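Local coordinates for protein CsuC (PDB 6FJY) that probably acts as the periplasmic chaperone of archaic chaperone-usher Csu pili, holding subunits such as the tip adhesin CsuE by donor-strand complementation before assembly, at residues 17-23 with 69-75. Residues are numbered along the deposited sequence; the frame is centred on the assembly and turned at random.
Sequences KATAVWL and KHMLRLT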
ATOM      1  N   LYS A  17      11.206 -13.386   2.149  1.00 64.90           N
ATOM      2  CA  LYS A  17      11.269 -13.607   3.587  1.00 72.82           C
ATOM      3  C   LYS A  17      10.652 -12.459   4.385  1.00 65.83           C
ATOM      4  O   LYS A  17      10.375 -12.624   5.577  1.00 51.51           O
ATOM      5  CB  LYS A  17      12.720 -13.867   4.002  1.00 73.56           C
ATOM      6  CG  LYS A  17      13.354 -12.817   4.872  1.00 81.59           C
ATOM      7  CD  LYS A  17      14.194 -13.477   5.950  1.00 86.92           C
ATOM      8  CE  LYS A  17      13.362 -14.479   6.741  1.00 92.70           C
ATOM      9  NZ  LYS A  17      14.146 -15.093   7.845  1.00100.94           N
ATOM     10  N   ALA A  18      10.441 -11.302   3.770  1.00 68.02           N
ATOM     11  CA  ALA A  18       9.865 -10.171   4.481  1.00 57.07           C
ATOM     12  C   ALA A  18       9.363  -9.140   3.481  1.00 54.82           C
ATOM     13  O   ALA A  18       9.695  -9.181   2.292  1.00 57.66           O
ATOM     14  CB  ALA A  18      10.878  -9.551   5.451  1.00 48.16           C
ATOM     15  N   THR A  19       8.535  -8.229   3.978  1.00 60.89           N
ATOM     16  CA  THR A  19       8.114  -7.046   3.242  1.00 53.34           C
ATOM     17  C   THR A  19       8.210  -5.837   4.163  1.00 45.49           C
ATOM     18  O   THR A  19       8.401  -5.964   5.374  1.00 36.22           O
ATOM     19  CB  THR A  19       6.690  -7.173   2.701  1.00 49.19           C
ATOM     20  OG1 THR A  19       6.428  -6.097   1.789  1.00 38.83           O
ATOM     21  CG2 THR A  19       5.690  -7.124   3.827  1.00 41.88           C
ATOM     22  N   ALA A  20       8.048  -4.658   3.576  1.00 61.57           N
ATOM     23  CA  ALA A  20       8.227  -3.399   4.285  1.00 59.59           C
ATOM     24  C   ALA A  20       6.964  -2.551   4.207  1.00 50.65           C
ATOM     25  O   ALA A  20       6.260  -2.546   3.192  1.00 41.70           O
ATOM     26  CB  ALA A  20       9.425  -2.607   3.716  1.00 51.94           C
ATOM     27  N   VAL A  21       6.689  -1.838   5.293  1.00 59.85           N
ATOM     28  CA  VAL A  21       5.656  -0.814   5.349  1.00 49.75           C
ATOM     29  C   VAL A  21       6.321   0.464   5.832  1.00 52.31           C
ATOM     30  O   VAL A  21       7.150   0.423   6.745  1.00 50.24           O
ATOM     31  CB  VAL A  21       4.484  -1.207   6.267  1.00 56.69           C
ATOM     32  CG1 VAL A  21       3.538  -0.033   6.440  1.00 50.85           C
ATOM     33  CG2 VAL A  21       3.716  -2.410   5.676  1.00 52.18           C
ATOM     34  N   TRP A  22       6.012   1.580   5.182  1.00 58.30           N
ATOM     35  CA  TRP A  22       6.647   2.846   5.498  1.00 47.82           C
ATOM     36  C   TRP A  22       5.791   3.642   6.465  1.00 49.03           C
ATOM     37  O   TRP A  22       4.562   3.676   6.354  1.00 35.69           O
ATOM     38  CB  TRP A  22       6.914   3.643   4.225  1.00 52.46           C
ATOM     39  CG  TRP A  22       7.911   2.961   3.361  1.00 61.03           C
ATOM     40  CD1 TRP A  22       7.665   2.311   2.194  1.00 69.76           C
ATOM     41  CD2 TRP A  22       9.315   2.833   3.606  1.00 61.90           C
ATOM     42  NE1 TRP A  22       8.830   1.790   1.688  1.00 80.96           N
ATOM     43  CE2 TRP A  22       9.860   2.098   2.535  1.00 70.51           C
ATOM     44  CE3 TRP A  22      10.168   3.282   4.614  1.00 63.64           C
ATOM     45  CZ2 TRP A  22      11.216   1.791   2.450  1.00 66.60           C
ATOM     46  CZ3 TRP A  22      11.522   2.985   4.520  1.00 64.56           C
ATOM     47  CH2 TRP A  22      12.027   2.238   3.455  1.00 70.16           C
ATOM     48  N   LEU A  23       6.457   4.259   7.435  1.00 63.32           N
ATOM     49  CA  LEU A  23       5.837   5.142   8.411  1.00 52.91           C
ATOM     50  C   LEU A  23       6.493   6.503   8.253  1.00 54.36           C
ATOM     51  O   LEU A  23       7.698   6.637   8.497  1.00 38.49           O
ATOM     52  CB  LEU A  23       6.071   4.613   9.823  1.00 59.82           C
ATOM     53  CG  LEU A  23       5.354   3.298  10.128  1.00 65.36           C
ATOM     54  CD1 LEU A  23       5.626   2.844  11.559  1.00 57.68           C
ATOM     55  CD2 LEU A  23       3.865   3.399   9.833  1.00 70.48           C
ATOM     56  N   LYS A  69      11.059   9.238   8.343  1.00 66.44           N
ATOM     57  CA  LYS A  69      10.522   8.135   7.560  1.00 51.51           C
ATOM     58  C   LYS A  69      11.170   6.863   8.086  1.00 49.44           C
ATOM     59  O   LYS A  69      12.393   6.695   7.990  1.00 40.91           O
ATOM     60  CB  LYS A  69      10.793   8.338   6.067  1.00 55.36           C
ATOM     61  CG  LYS A  69      10.184   7.281   5.160  1.00 60.94           C
ATOM     62  CD  LYS A  69      10.477   7.599   3.713  1.00 59.57           C
ATOM     63  CE  LYS A  69       9.972   6.497   2.787  1.00 64.72           C
ATOM     64  NZ  LYS A  69      10.299   6.800   1.341  1.00 74.66           N
ATOM     65  N   HIS A  70      10.373   5.999   8.693  1.00 58.62           N
ATOM     66  CA  HIS A  70      10.869   4.739   9.222  1.00 60.26           C
ATOM     67  C   HIS A  70      10.324   3.582   8.392  1.00 48.71           C
ATOM     68  O   HIS A  70       9.222   3.652   7.843  1.00 49.90           O
ATOM     69  CB  HIS A  70      10.470   4.543  10.692  1.00 45.98           C
ATOM     70  CG  HIS A  70      11.086   5.526  11.639  1.00 55.20           C
ATOM     71  ND1 HIS A  70      11.494   5.168  12.909  1.00 64.96           N
ATOM     72  CD2 HIS A  70      11.334   6.852  11.525  1.00 56.96           C
ATOM     73  CE1 HIS A  70      11.998   6.225  13.523  1.00 63.77           C
ATOM     74  NE2 HIS A  70      11.917   7.259  12.705  1.00 60.58           N
ATOM     75  N   MET A  71      11.104   2.514   8.298  1.00 63.68           N
ATOM     76  CA  MET A  71      10.618   1.288   7.686  1.00 56.62           C
ATOM     77  C   MET A  71      10.120   0.363   8.785  1.00 55.31           C
ATOM     78  O   MET A  71      10.734   0.254   9.852  1.00 41.70           O
ATOM     79  CB  MET A  71      11.692   0.621   6.828  1.00 56.78           C
ATOM     80  CG  MET A  71      11.197  -0.584   6.035  1.00 67.34           C
ATOM     81  SD  MET A  71      12.517  -1.429   5.187  1.00 35.09           S
ATOM     82  CE  MET A  71      13.133  -2.257   6.534  1.00 38.88           C
ATOM     83  N   LEU A  72       8.961  -0.233   8.540  1.00 66.11           N
ATOM     84  CA  LEU A  72       8.412  -1.296   9.365  1.00 52.42           C
ATOM     85  C   LEU A  72       8.639  -2.601   8.614  1.00 51.32           C
ATOM     86  O   LEU A  72       8.031  -2.842   7.567  1.00 40.06           O
ATOM     87  CB  LEU A  72       6.936  -1.049   9.661  1.00 53.81           C
ATOM     88  CG  LEU A  72       6.101  -2.212  10.215  1.00 62.85           C
ATOM     89  CD1 LEU A  72       6.672  -2.783  11.523  1.00 53.28           C
ATOM     90  CD2 LEU A  72       4.673  -1.746  10.416  1.00 66.84           C
ATOM     91  N   ARG A  73       9.565  -3.398   9.117  1.00 49.87           N
ATOM     92  CA  ARG A  73       9.924  -4.678   8.531  1.00 64.88           C
ATOM     93  C   ARG A  73       8.986  -5.751   9.073  1.00 59.80           C
ATOM     94  O   ARG A  73       8.821  -5.878  10.292  1.00 31.69           O
ATOM     95  CB  ARG A  73      11.371  -5.002   8.888  1.00 68.26           C
ATOM     96  CG  ARG A  73      12.121  -5.845   7.919  1.00 69.12           C
ATOM     97  CD  ARG A  73      13.538  -6.056   8.422  1.00 73.70           C
ATOM     98  NE  ARG A  73      14.445  -5.009   7.966  1.00 93.07           N
ATOM     99  CZ  ARG A  73      14.982  -4.961   6.753  1.00104.22           C
ATOM    100  NH1 ARG A  73      14.696  -5.903   5.862  1.00116.99           N
ATOM    101  NH2 ARG A  73      15.804  -3.970   6.435  1.00 99.06           N
ATOM    102  N   LEU A  74       8.344  -6.489   8.174  1.00 52.89           N
ATOM    103  CA  LEU A  74       7.510  -7.631   8.537  1.00 48.64           C
ATOM    104  C   LEU A  74       8.188  -8.890   8.018  1.00 49.29           C
ATOM    105  O   LEU A  74       8.206  -9.132   6.808  1.00 41.32           O
ATOM    106  CB  LEU A  74       6.102  -7.495   7.972  1.00 49.38           C
ATOM    107  CG  LEU A  74       5.404  -6.187   8.303  1.00 45.37           C
ATOM    108  CD1 LEU A  74       4.058  -6.142   7.643  1.00 41.78           C
ATOM    109  CD2 LEU A  74       5.260  -6.082   9.815  1.00 48.85           C
ATOM    110  N   THR A  75       8.741  -9.686   8.933  1.00 63.59           N
ATOM    111  CA  THR A  75       9.599 -10.816   8.597  1.00 63.37           C
ATOM    112  C   THR A  75       8.969 -12.123   9.059  1.00 57.23           C
ATOM    113  O   THR A  75       8.516 -12.226  10.206  1.00 49.60           O
ATOM    114  CB  THR A  75      10.986 -10.652   9.228  1.00 55.55           C
ATOM    115  OG1 THR A  75      11.542  -9.397   8.830  1.00 47.46           O
ATOM    116  CG2 THR A  75      11.920 -11.755   8.769  1.00 57.29           C
TER
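Strands 18-23 and 69-75 pair antiparallel. Thr-19 with Leu-74, Val-21 with Leu-72 and Leu-23 with His-70 are hydrogen-bonded pairs, each closed by two N-H...O bonds between backbone N and O. The Trp-22 ring (chi1 m) leans across the non-hydrogen-bonded pair with Met-71. Lys-69, t at all four chi angles, reaches over one ring face, placing Lys-69 NZ 4.8 Å from the centroid of the Trp-22 six-membered ring in a cation-pi contact. Met-71 is t at chi1 and chi2. Met-71 CG lies over the opposite face, 4.0 Å from the centroid of the Trp-22 six-membered ring, a CH-pi contact. Met-71 CG also meets Ala-20 CB at 3.6 Å, and SD makes an oblique Met-aromatic contact. On the other side of the sheet, Val-21 CG2 lies 4.2 Å from Leu-74 CD1, and Val-21 CB lies 4.2 Å from Leu-72 CD2. This is sheet pairing in the Ig-like PapD N-terminal domain. Leu-23 and Leu-72 pack inward on strand 31-41. Strand 3-6 flanks 18-25, and strand 55-64 flanks 69-76.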